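Local coordinates for ABC-type transport system, molybdenum-specific extracellular solute-binding protein (Clostridium difficile, PDB 4KD5) that probably captures molybdate or tungstate outside the cell and hands it to an ABC-type importer, at residues G124-L136 with E182-Y194. Numbering follows the deposited sequence.
Sequences GKYADEVLTNLNL and EKTDEKTHSPITY
Y126 lays one ring face against I192, whose CG1 sits 3.7 Å from the ring centroid and only 4° off the normal, a CH-pi contact almost exactly over the centre. Y126 CG stands anti to the carbonyl carbon (chi1 -71°), which carries the ring off helix 122-133 toward S190 and I192. At the ring's edge, in plane, lie S190 CB and a water; that water joins Y126 OH, at 2.7 Å, to S190 OG and the carbonyl O of P191. The H189 ring meets Y126 obliquely, planes at 74°. Y126 also touches a bound 2-butanol.

One turn further along the helix, T188 packs against V130: OG1 of T188 comes within 3.7 Å of V130 CG2. D185 O receives both T188 OG1 and T188 N, which fixes the hydroxyl at the end of the 3-10 turn 186-188. V130 CG2 also touches H189 ND1 at 3.9 Å. E129 extends to S190, and S190 N donates to E129 OE1 at 2.9 Å, arriving from above the carboxylate plane. The side chain thereby ties the helix to the backbone of the facing segment.

That segment links strands 178-183 and 193-198, and helix 122-133 packs against it. Around the contact, Y126 and I192 both rest on Y168 of strand 164-168, a predicted molybdate ligand, and V130 leans on L89 of strand 82-94.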
# COMPACT_ATOMS: atom_id res chain seq x y z
N GLY A 124 25.34 -26.38 16.55
CA GLY A 124 25.65 -27.66 17.17
C GLY A 124 24.46 -28.60 17.10
O GLY A 124 24.62 -29.81 16.91
N LYS A 125 23.27 -28.04 17.24
CA LYS A 125 22.03 -28.82 17.15
C LYS A 125 21.86 -29.42 15.76
O LYS A 125 21.37 -30.54 15.62
CB LYS A 125 20.83 -27.94 17.50
CG LYS A 125 19.49 -28.63 17.41
CD LYS A 125 18.35 -27.69 17.81
CE LYS A 125 17.87 -26.83 16.64
NZ LYS A 125 16.84 -27.52 15.80
N TYR A 126 22.28 -28.69 14.73
CA TYR A 126 22.16 -29.18 13.36
C TYR A 126 23.32 -30.10 12.99
O TYR A 126 23.17 -30.99 12.16
CB TYR A 126 22.03 -28.01 12.36
CG TYR A 126 20.70 -27.31 12.44
CD1 TYR A 126 19.55 -27.90 11.93
CD2 TYR A 126 20.59 -26.05 13.00
CE1 TYR A 126 18.33 -27.26 11.99
CE2 TYR A 126 19.37 -25.40 13.07
CZ TYR A 126 18.25 -26.01 12.56
OH TYR A 126 17.03 -25.38 12.62
N ALA A 127 24.48 -29.87 13.60
CA ALA A 127 25.61 -30.77 13.43
C ALA A 127 25.27 -32.14 14.00
O ALA A 127 25.63 -33.17 13.44
CB ALA A 127 26.85 -30.21 14.10
N ASP A 128 24.57 -32.14 15.13
CA ASP A 128 24.13 -33.37 15.76
C ASP A 128 23.16 -34.12 14.87
O ASP A 128 23.20 -35.35 14.79
CB ASP A 128 23.47 -33.07 17.11
CG ASP A 128 22.99 -34.32 17.81
OD1 ASP A 128 21.82 -34.70 17.62
OD2 ASP A 128 23.79 -34.93 18.55
N GLU A 129 22.29 -33.39 14.18
CA GLU A 129 21.34 -34.00 13.26
C GLU A 129 22.04 -34.70 12.10
O GLU A 129 21.73 -35.85 11.78
CB GLU A 129 20.36 -32.96 12.71
CG GLU A 129 19.30 -32.51 13.70
CD GLU A 129 18.14 -31.82 13.02
OE1 GLU A 129 17.65 -32.36 12.00
OE2 GLU A 129 17.71 -30.74 13.49
N VAL A 130 22.99 -34.00 11.48
CA VAL A 130 23.76 -34.55 10.37
C VAL A 130 24.48 -35.84 10.75
O VAL A 130 24.32 -36.87 10.09
CB VAL A 130 24.78 -33.52 9.83
CG1 VAL A 130 25.69 -34.16 8.80
CG2 VAL A 130 24.07 -32.32 9.24
N LEU A 131 25.26 -35.79 11.83
CA LEU A 131 26.03 -36.94 12.29
C LEU A 131 25.13 -38.11 12.70
O LEU A 131 25.48 -39.27 12.50
CB LEU A 131 26.97 -36.54 13.43
CG LEU A 131 27.98 -35.43 13.14
CD1 LEU A 131 28.84 -35.13 14.35
CD2 LEU A 131 28.86 -35.79 11.96
N THR A 132 23.96 -37.78 13.27
CA THR A 132 22.97 -38.79 13.63
C THR A 132 22.40 -39.48 12.39
O THR A 132 22.43 -40.70 12.28
CB THR A 132 21.82 -38.16 14.44
OG1 THR A 132 22.33 -37.64 15.68
CG2 THR A 132 20.73 -39.18 14.74
N ASN A 133 21.88 -38.68 11.47
CA ASN A 133 21.29 -39.19 10.24
C ASN A 133 22.27 -39.93 9.34
O ASN A 133 21.88 -40.86 8.64
CB ASN A 133 20.60 -38.04 9.48
CG ASN A 133 19.35 -37.55 10.16
OD1 ASN A 133 19.00 -38.00 11.26
ND2 ASN A 133 18.65 -36.62 9.52
N LEU A 134 23.53 -39.51 9.35
CA LEU A 134 24.57 -40.17 8.56
C LEU A 134 25.20 -41.35 9.32
O LEU A 134 26.15 -41.97 8.83
CB LEU A 134 25.66 -39.18 8.14
CG LEU A 134 25.30 -38.17 7.05
CD1 LEU A 134 26.44 -37.18 6.84
CD2 LEU A 134 25.00 -38.87 5.75
N ASN A 135 24.66 -41.64 10.50
CA ASN A 135 25.12 -42.76 11.33
C ASN A 135 26.60 -42.66 11.69
O ASN A 135 27.31 -43.66 11.73
CB ASN A 135 24.83 -44.09 10.63
CG ASN A 135 23.49 -44.10 9.93
OD1 ASN A 135 22.46 -43.79 10.52
ND2 ASN A 135 23.50 -44.44 8.64
N LEU A 136 27.06 -41.44 11.95
CA LEU A 136 28.46 -41.18 12.24
C LEU A 136 28.66 -40.74 13.69
O LEU A 136 29.79 -40.64 14.16
CB LEU A 136 29.02 -40.12 11.30
CG LEU A 136 29.08 -40.44 9.81
CD1 LEU A 136 29.72 -39.30 9.04
CD2 LEU A 136 29.86 -41.71 9.59
N GLU A 182 33.33 -28.70 2.47
CA GLU A 182 32.15 -29.27 1.83
C GLU A 182 30.89 -28.81 2.57
O GLU A 182 30.92 -28.60 3.79
CB GLU A 182 32.23 -30.80 1.85
CG GLU A 182 31.16 -31.49 1.01
CD GLU A 182 31.26 -33.00 1.06
OE1 GLU A 182 30.24 -33.67 0.78
OE2 GLU A 182 32.35 -33.53 1.38
N LYS A 183 29.80 -28.63 1.84
CA LYS A 183 28.53 -28.30 2.46
C LYS A 183 27.74 -29.57 2.70
O LYS A 183 27.61 -30.40 1.79
CB LYS A 183 27.73 -27.33 1.58
CG LYS A 183 28.53 -26.11 1.13
CD LYS A 183 27.63 -24.97 0.68
CE LYS A 183 28.44 -23.72 0.35
NZ LYS A 183 27.58 -22.53 0.12
N THR A 184 27.22 -29.74 3.91
CA THR A 184 26.42 -30.92 4.23
C THR A 184 25.18 -30.96 3.35
O THR A 184 24.62 -29.91 3.01
CB THR A 184 26.00 -30.96 5.73
OG1 THR A 184 25.07 -29.91 6.01
CG2 THR A 184 27.22 -30.82 6.63
N ASP A 185 24.75 -32.15 3.00
CA ASP A 185 23.56 -32.33 2.21
C ASP A 185 22.37 -31.82 3.01
O ASP A 185 22.25 -32.08 4.19
CB ASP A 185 23.37 -33.80 1.89
CG ASP A 185 22.53 -34.03 0.67
OD1 ASP A 185 21.66 -33.19 0.37
OD2 ASP A 185 22.72 -35.06 0.00
N GLU A 186 21.48 -31.10 2.34
CA GLU A 186 20.31 -30.53 3.00
C GLU A 186 19.33 -31.60 3.49
O GLU A 186 18.59 -31.38 4.45
CB GLU A 186 19.61 -29.54 2.07
CG GLU A 186 20.43 -28.32 1.71
CD GLU A 186 19.75 -27.02 2.11
OE1 GLU A 186 20.26 -25.94 1.75
OE2 GLU A 186 18.69 -27.09 2.77
N LYS A 187 19.33 -32.75 2.81
CA LYS A 187 18.46 -33.87 3.17
C LYS A 187 18.75 -34.42 4.56
O LYS A 187 17.93 -35.14 5.14
CB LYS A 187 18.65 -35.02 2.17
CG LYS A 187 18.32 -34.72 0.72
CD LYS A 187 18.87 -35.83 -0.19
CE LYS A 187 18.39 -35.70 -1.63
NZ LYS A 187 16.98 -36.15 -1.81
N THR A 188 19.92 -34.09 5.09
CA THR A 188 20.44 -34.72 6.31
C THR A 188 20.11 -33.97 7.61
O THR A 188 20.52 -34.41 8.69
CB THR A 188 21.96 -34.93 6.22
OG1 THR A 188 22.61 -33.65 6.15
CG2 THR A 188 22.32 -35.74 4.99
N HIS A 189 19.38 -32.86 7.51
CA HIS A 189 19.00 -32.08 8.70
C HIS A 189 17.77 -31.21 8.48
O HIS A 189 17.38 -30.92 7.35
CB HIS A 189 20.18 -31.22 9.17
CG HIS A 189 20.54 -30.13 8.24
ND1 HIS A 189 21.42 -30.32 7.15
CD2 HIS A 189 20.20 -28.82 8.17
CE1 HIS A 189 21.55 -29.20 6.51
NE2 HIS A 189 20.84 -28.26 7.08
N SER A 190 17.15 -30.78 9.58
CA SER A 190 16.00 -29.89 9.54
C SER A 190 16.39 -28.56 8.90
O SER A 190 17.50 -28.08 9.12
CB SER A 190 15.48 -29.65 10.96
OG SER A 190 14.31 -28.86 10.96
N PRO A 191 15.49 -27.98 8.10
CA PRO A 191 15.78 -26.72 7.39
C PRO A 191 16.23 -25.61 8.34
O PRO A 191 15.57 -25.35 9.35
CB PRO A 191 14.43 -26.35 6.78
CG PRO A 191 13.74 -27.66 6.60
CD PRO A 191 14.14 -28.48 7.78
N ILE A 192 17.36 -24.98 8.02
CA ILE A 192 17.88 -23.86 8.79
C ILE A 192 17.38 -22.56 8.14
O ILE A 192 18.10 -21.94 7.36
CB ILE A 192 19.42 -23.87 8.82
CG1 ILE A 192 19.94 -25.27 9.13
CG2 ILE A 192 19.94 -22.87 9.85
CD1 ILE A 192 21.46 -25.39 9.16
N THR A 193 16.16 -22.16 8.47
CA THR A 193 15.50 -21.06 7.76
C THR A 193 15.25 -19.82 8.62
O THR A 193 15.13 -19.91 9.83
CB THR A 193 14.17 -21.51 7.13
OG1 THR A 193 13.23 -21.79 8.17
CG2 THR A 193 14.37 -22.74 6.28
N TYR A 194 15.16 -18.68 7.95
CA TYR A 194 14.84 -17.43 8.62
C TYR A 194 13.52 -16.89 8.07
O TYR A 194 13.48 -16.36 6.95
CB TYR A 194 15.97 -16.40 8.43
CG TYR A 194 17.32 -16.87 8.94
CD1 TYR A 194 18.10 -17.75 8.20
CD2 TYR A 194 17.82 -16.42 10.16
CE1 TYR A 194 19.34 -18.18 8.67
CE2 TYR A 194 19.05 -16.85 10.63
CZ TYR A 194 19.81 -17.72 9.88
OH TYR A 194 21.03 -18.15 10.33
O HOH W 1 14.80 -26.59 11.84